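Local coordinates for pyrethroid hydrolase (Sphingobium faniae, PDB 5Y5R), which catalyses the hydrolysis of pyrethroid pesticides, splitting cypermethrin and permethrin at the ester bond, and is captured here with bifenthrin bound, at residues G119-G124 with Q210-K215; E153-D158 with D202-I207. All blocks are in the same frame, centred on the assembly; numbering follows the deposited sequence.

Contact 1: G119-G124 with Q210-K215; sequences GEPNRG and QRQMQK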
# COMPACT_ATOMS: atom_id res chain seq x y z
N GLY A 119 21.44 -0.33 0.16
CA GLY A 119 21.90 -0.92 1.40
C GLY A 119 22.01 -2.42 1.25
O GLY A 119 21.70 -3.00 0.21
N GLU A 120 22.54 -3.03 2.31
CA GLU A 120 22.68 -4.49 2.34
C GLU A 120 22.09 -5.06 3.60
O GLU A 120 22.14 -4.44 4.66
CB GLU A 120 24.15 -4.92 2.20
CG GLU A 120 24.73 -4.58 0.88
CD GLU A 120 24.04 -5.35 -0.24
OE1 GLU A 120 23.87 -4.76 -1.33
OE2 GLU A 120 23.55 -6.50 0.01
N PRO A 121 21.48 -6.25 3.48
CA PRO A 121 21.31 -6.96 2.20
C PRO A 121 19.93 -6.71 1.54
O PRO A 121 18.99 -6.40 2.25
CB PRO A 121 21.46 -8.41 2.59
CG PRO A 121 20.81 -8.45 3.96
CD PRO A 121 21.12 -7.11 4.62
N ASN A 122 19.86 -6.86 0.22
CA ASN A 122 18.61 -6.85 -0.53
C ASN A 122 17.75 -5.66 -0.14
O ASN A 122 16.58 -5.78 0.22
CB ASN A 122 17.86 -8.16 -0.32
CG ASN A 122 18.64 -9.36 -0.79
OD1 ASN A 122 19.14 -9.40 -1.91
ND2 ASN A 122 18.81 -10.34 0.10
N ARG A 123 18.37 -4.48 -0.20
CA ARG A 123 17.69 -3.21 0.04
C ARG A 123 17.91 -2.35 -1.19
O ARG A 123 18.97 -2.42 -1.81
CB ARG A 123 18.23 -2.48 1.28
CG ARG A 123 18.00 -3.23 2.56
CD ARG A 123 18.90 -2.77 3.64
NE ARG A 123 18.24 -2.81 4.94
CZ ARG A 123 17.90 -3.92 5.59
NH1 ARG A 123 18.17 -5.11 5.06
NH2 ARG A 123 17.31 -3.84 6.76
N GLY A 124 16.91 -1.54 -1.53
CA GLY A 124 16.94 -0.59 -2.64
C GLY A 124 15.85 -0.69 -3.69
O GLY A 124 15.59 -1.73 -4.30
N GLN A 210 11.19 -7.48 -1.52
CA GLN A 210 9.95 -7.97 -0.94
C GLN A 210 10.23 -9.08 0.04
O GLN A 210 9.77 -9.05 1.18
CB GLN A 210 9.02 -8.44 -2.05
CG GLN A 210 8.44 -7.32 -2.87
CD GLN A 210 7.65 -7.83 -4.03
OE1 GLN A 210 6.57 -8.43 -3.87
NE2 GLN A 210 8.21 -7.64 -5.23
N ARG A 211 11.00 -10.09 -0.40
CA ARG A 211 11.24 -11.24 0.47
C ARG A 211 12.15 -10.89 1.65
O ARG A 211 12.06 -11.52 2.71
CB ARG A 211 11.83 -12.42 -0.32
CG ARG A 211 10.86 -13.02 -1.34
CD ARG A 211 11.46 -13.98 -2.38
NE ARG A 211 10.38 -14.58 -3.17
CZ ARG A 211 10.49 -15.31 -4.28
NH1 ARG A 211 9.39 -15.74 -4.88
NH2 ARG A 211 11.66 -15.62 -4.80
N GLN A 212 13.02 -9.89 1.48
CA GLN A 212 13.88 -9.45 2.56
C GLN A 212 13.07 -8.77 3.65
O GLN A 212 13.32 -8.97 4.85
CB GLN A 212 14.96 -8.51 1.99
CG GLN A 212 16.06 -8.14 2.96
CD GLN A 212 16.96 -9.32 3.25
OE1 GLN A 212 17.30 -10.08 2.34
NE2 GLN A 212 17.37 -9.46 4.50
N MSE A 213 12.05 -8.02 3.26
CA MSE A 213 11.17 -7.40 4.23
C MSE A 213 10.38 -8.44 5.03
O MSE A 213 10.29 -8.34 6.25
CB MSE A 213 10.24 -6.42 3.52
CG MSE A 213 11.03 -5.18 3.13
SE MSE A 213 9.95 -3.76 2.32
CE MSE A 213 9.39 -4.66 0.72
N GLN A 214 9.81 -9.43 4.34
CA GLN A 214 9.18 -10.53 5.08
C GLN A 214 10.16 -11.16 6.05
O GLN A 214 9.84 -11.37 7.22
CB GLN A 214 8.64 -11.59 4.11
CG GLN A 214 7.58 -11.07 3.21
CD GLN A 214 7.29 -12.00 2.07
OE1 GLN A 214 6.76 -13.10 2.25
NE2 GLN A 214 7.64 -11.57 0.88
N LYS A 215 11.39 -11.39 5.59
CA LYS A 215 12.39 -12.08 6.39
C LYS A 215 12.72 -11.31 7.67
O LYS A 215 12.99 -11.93 8.71
CB LYS A 215 13.64 -12.32 5.55
CG LYS A 215 14.77 -12.98 6.29
CD LYS A 215 15.94 -13.34 5.40
CE LYS A 215 16.63 -14.59 5.98
NZ LYS A 215 17.31 -14.28 7.27
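N122 and Q212 meet through their side-chain amides; the side chains cross at about a right angle, but the amide planes are only 32° apart. N122 ND2 donates to Q212 OE1 at 2.7 Å, and the N-H...O angle is 166°. The acceptor lies close to the N122 amide plane, whereas the donor is tilted from the Q212 carbonyl plane. P121 crosses Q212 at about a right angle, its CG 3.6 Å from Q212 NE2. Q212 CG lies 3.5 Å from P121 O. Q212 reaches the loop because CG is anti to the backbone N (chi1 -171°) and the chain then bends at CG, which turns OE1 toward N122. P121 O also takes a bond from R123 NH1 at 3.2 Å, in the carbonyl plane and on a lone pair. E216, one turn further along the helix, accepts from Q212 NE2 and forms a salt bridge with R123 NH2. With an alanine here in place of Q212, N122 ND2 would probably lose its acceptor and E216 the bond from Q212 NE2. The contact ties the loop between helices 113-116 and 126-131 to helix 207-216. The buried Q212 amide uses both ends: OE1 receives from the loop, and NE2 donates to E216, which in turn holds R123.

Contact 2: E153-D158 with D202-I207; sequences EVFMGD and DVVLPI. With 8NL ((2-methyl-3-phenyl-phenyl)methyl (1~{S})-3-[(~{E})-2-chloranyl-3,3,3-tris(fluoranyl)prop-1-enyl]-2,2-dimethyl-cyclopropane-1-carboxylate), chain G.
V203 N donates to a water at 3.0 Å, and the same water donates to V154 O at 3.2 Å. This bridge joins the last turn of helix 148-155 to the loop after strand 194-199. Beside it the side chains pack without polar bonds: V204 CG2 lies 3.9 Å from V154 CG1 and 3.6 Å from V154 O. The same methyl makes an off-centre CH-pi contact with F155, 4.1 Å from the ring centroid. Over one face of that ring lies 8NL: its C12, in the terminal phenyl, sits 3.6 Å above the plane, toward the rim. V204 CG1, anti to the backbone N (chi1 174°), lies 3.7 Å from C15 of the cyclopropane and also touches F155 CE1; CG2 meets V154 and F155. L131 of helix 126-131 also touches V154 and F155. In the 202-207 loop, D202 OD1 accepts from L205 N at 3.0 Å, from above the carboxylate plane, in an Asx motif. D202 OD2 bonds to H230 ND1 and T102 OG1. D202 and H230 probably form the charge relay of this alpha/beta hydrolase. The loop that carries the acid of the relay thus also lines the pocket with V204. Its contacts with the ligand and with F155 are greasy, as suits the bulky hydrophobic ends of a pyrethroid.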
# COMPACT_ATOMS: atom_id res chain seq x y z
N GLU A 153 6.26 1.97 -18.59
CA GLU A 153 6.70 0.58 -18.62
C GLU A 153 7.19 0.11 -17.27
O GLU A 153 7.22 -1.10 -17.04
CB GLU A 153 7.79 0.34 -19.66
CG GLU A 153 9.01 1.15 -19.51
CD GLU A 153 9.88 1.11 -20.75
OE1 GLU A 153 9.40 0.72 -21.85
OE2 GLU A 153 11.06 1.42 -20.63
N VAL A 154 7.63 1.03 -16.40
CA VAL A 154 8.13 0.68 -15.06
C VAL A 154 7.00 0.54 -14.05
O VAL A 154 6.92 -0.45 -13.31
CB VAL A 154 9.17 1.72 -14.60
CG1 VAL A 154 9.50 1.58 -13.17
CG2 VAL A 154 10.46 1.59 -15.41
N PHE A 155 6.14 1.56 -13.94
CA PHE A 155 5.08 1.58 -12.95
C PHE A 155 3.71 1.10 -13.43
O PHE A 155 2.93 0.65 -12.60
CB PHE A 155 4.90 3.00 -12.41
CG PHE A 155 6.04 3.50 -11.58
CD1 PHE A 155 6.09 3.22 -10.23
CD2 PHE A 155 7.05 4.28 -12.16
CE1 PHE A 155 7.10 3.72 -9.44
CE2 PHE A 155 8.10 4.76 -11.37
CZ PHE A 155 8.11 4.48 -10.01
N MSE A 156 3.37 1.29 -14.71
CA MSE A 156 1.99 1.05 -15.24
C MSE A 156 1.96 -0.03 -16.32
O MSE A 156 1.06 -0.07 -17.18
CB MSE A 156 1.39 2.33 -15.84
CG MSE A 156 1.29 3.56 -14.92
SE MSE A 156 1.29 5.26 -15.95
CE MSE A 156 3.16 5.84 -15.53
N GLY A 157 2.97 -0.89 -16.32
CA GLY A 157 3.04 -1.97 -17.28
C GLY A 157 1.91 -2.97 -17.15
O GLY A 157 1.65 -3.72 -18.10
N ASP A 158 1.31 -3.08 -15.96
CA ASP A 158 0.19 -3.98 -15.68
C ASP A 158 -1.15 -3.47 -16.18
O ASP A 158 -2.14 -4.19 -16.03
CB ASP A 158 0.07 -4.29 -14.20
CG ASP A 158 1.21 -5.14 -13.68
OD1 ASP A 158 1.08 -6.39 -13.71
OD2 ASP A 158 2.21 -4.57 -13.23
N ASP A 202 7.83 -7.62 -10.18
CA ASP A 202 7.93 -6.21 -9.88
C ASP A 202 9.38 -5.71 -10.04
O ASP A 202 10.32 -6.34 -9.56
CB ASP A 202 7.39 -5.97 -8.46
CG ASP A 202 7.09 -4.49 -8.18
OD1 ASP A 202 7.69 -3.59 -8.83
OD2 ASP A 202 6.21 -4.22 -7.33
N VAL A 203 9.55 -4.61 -10.77
CA VAL A 203 10.86 -3.97 -10.91
C VAL A 203 10.97 -2.66 -10.15
O VAL A 203 12.10 -2.14 -10.00
CB VAL A 203 11.25 -3.76 -12.39
CG1 VAL A 203 11.36 -5.10 -13.13
CG2 VAL A 203 10.32 -2.76 -13.08
N VAL A 204 9.86 -2.09 -9.69
CA VAL A 204 9.90 -0.98 -8.74
C VAL A 204 10.42 -1.48 -7.40
O VAL A 204 11.49 -1.09 -6.93
CB VAL A 204 8.49 -0.39 -8.60
CG1 VAL A 204 8.40 0.68 -7.52
CG2 VAL A 204 7.99 0.11 -9.94
N LEU A 205 9.72 -2.47 -6.85
CA LEU A 205 10.10 -3.11 -5.60
C LEU A 205 10.46 -4.56 -5.92
O LEU A 205 9.56 -5.41 -6.06
CB LEU A 205 8.95 -3.04 -4.61
CG LEU A 205 9.19 -3.72 -3.27
CD1 LEU A 205 10.24 -2.97 -2.54
CD2 LEU A 205 7.91 -3.71 -2.50
N PRO A 206 11.74 -4.88 -6.10
CA PRO A 206 12.13 -6.21 -6.59
C PRO A 206 11.75 -7.33 -5.62
O PRO A 206 11.62 -7.12 -4.41
CB PRO A 206 13.66 -6.10 -6.74
CG PRO A 206 13.92 -4.60 -6.82
CD PRO A 206 12.88 -3.97 -5.97
N ILE A 207 11.51 -8.52 -6.17
CA ILE A 207 11.08 -9.63 -5.30
C ILE A 207 12.10 -9.93 -4.22
O ILE A 207 11.74 -10.34 -3.13
CB ILE A 207 10.77 -10.89 -6.14
CG1 ILE A 207 10.07 -11.94 -5.26
CG2 ILE A 207 12.05 -11.43 -6.68
CD1 ILE A 207 8.86 -11.41 -4.56
C 8NL G . 4.21 6.11 -8.19
C8 8NL G . 2.26 7.50 -11.47
C9 8NL G . 2.48 8.64 -12.24
C10 8NL G . 3.75 8.95 -12.68
C11 8NL G . 4.78 8.07 -12.32
C12 8NL G . 4.53 6.93 -11.56
C13 8NL G . 3.24 3.60 -6.78
O 8NL G . 4.63 3.44 -6.42
CL 8NL G . 11.22 4.66 -3.93
C21 8NL G . 9.47 4.55 -4.09
C22 8NL G . 8.74 5.73 -4.68
F2 8NL G . 8.37 5.41 -5.91
F1 8NL G . 7.69 6.10 -3.97
F 8NL G . 9.59 6.74 -4.71
C20 8NL G . 8.84 3.42 -3.74
C16 8NL G . 7.34 3.29 -3.83
C17 8NL G . 7.03 1.81 -3.68
C18 8NL G . 6.59 2.02 -2.24
C19 8NL G . 8.26 0.90 -3.84
C15 8NL G . 6.59 2.59 -4.95
C14 8NL G . 5.17 3.14 -5.06
O1 8NL G . 4.52 3.39 -4.04
C2 8NL G . 2.89 3.99 -8.23
C3 8NL G . 2.04 3.13 -8.90
C4 8NL G . 1.64 3.36 -10.22
C5 8NL G . 2.05 4.51 -10.88
C6 8NL G . 2.90 5.42 -10.26
C1 8NL G . 3.31 5.16 -8.92
C7 8NL G . 3.27 6.63 -11.10
O HOH W 1 7.32 -3.52 -12.49

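Overall arrangement
Contact 2 is nested inside the chain loop closed by contact 1, and their centres are about 16 Å apart. They share a continuous piece of chain, the loop 202-207 running into helix 207-216. Where they meet, Q210 NE2 probably donates to L205 O at 2.7 Å, and M213 CE packs 3.7 Å from L205 CD2. Contact 2 lies at the active site: the V204 side chain is about 4 Å from that of H230. 8NL, packed here by F155 and V204, is hydrogen-bonded elsewhere, to S78, H230 and A12. Contact 1 sits further out, with the R123 side chain about 11 Å from the ligand. Both join the region between strands 95-101 and 194-199 to the chain that follows strand 194-199.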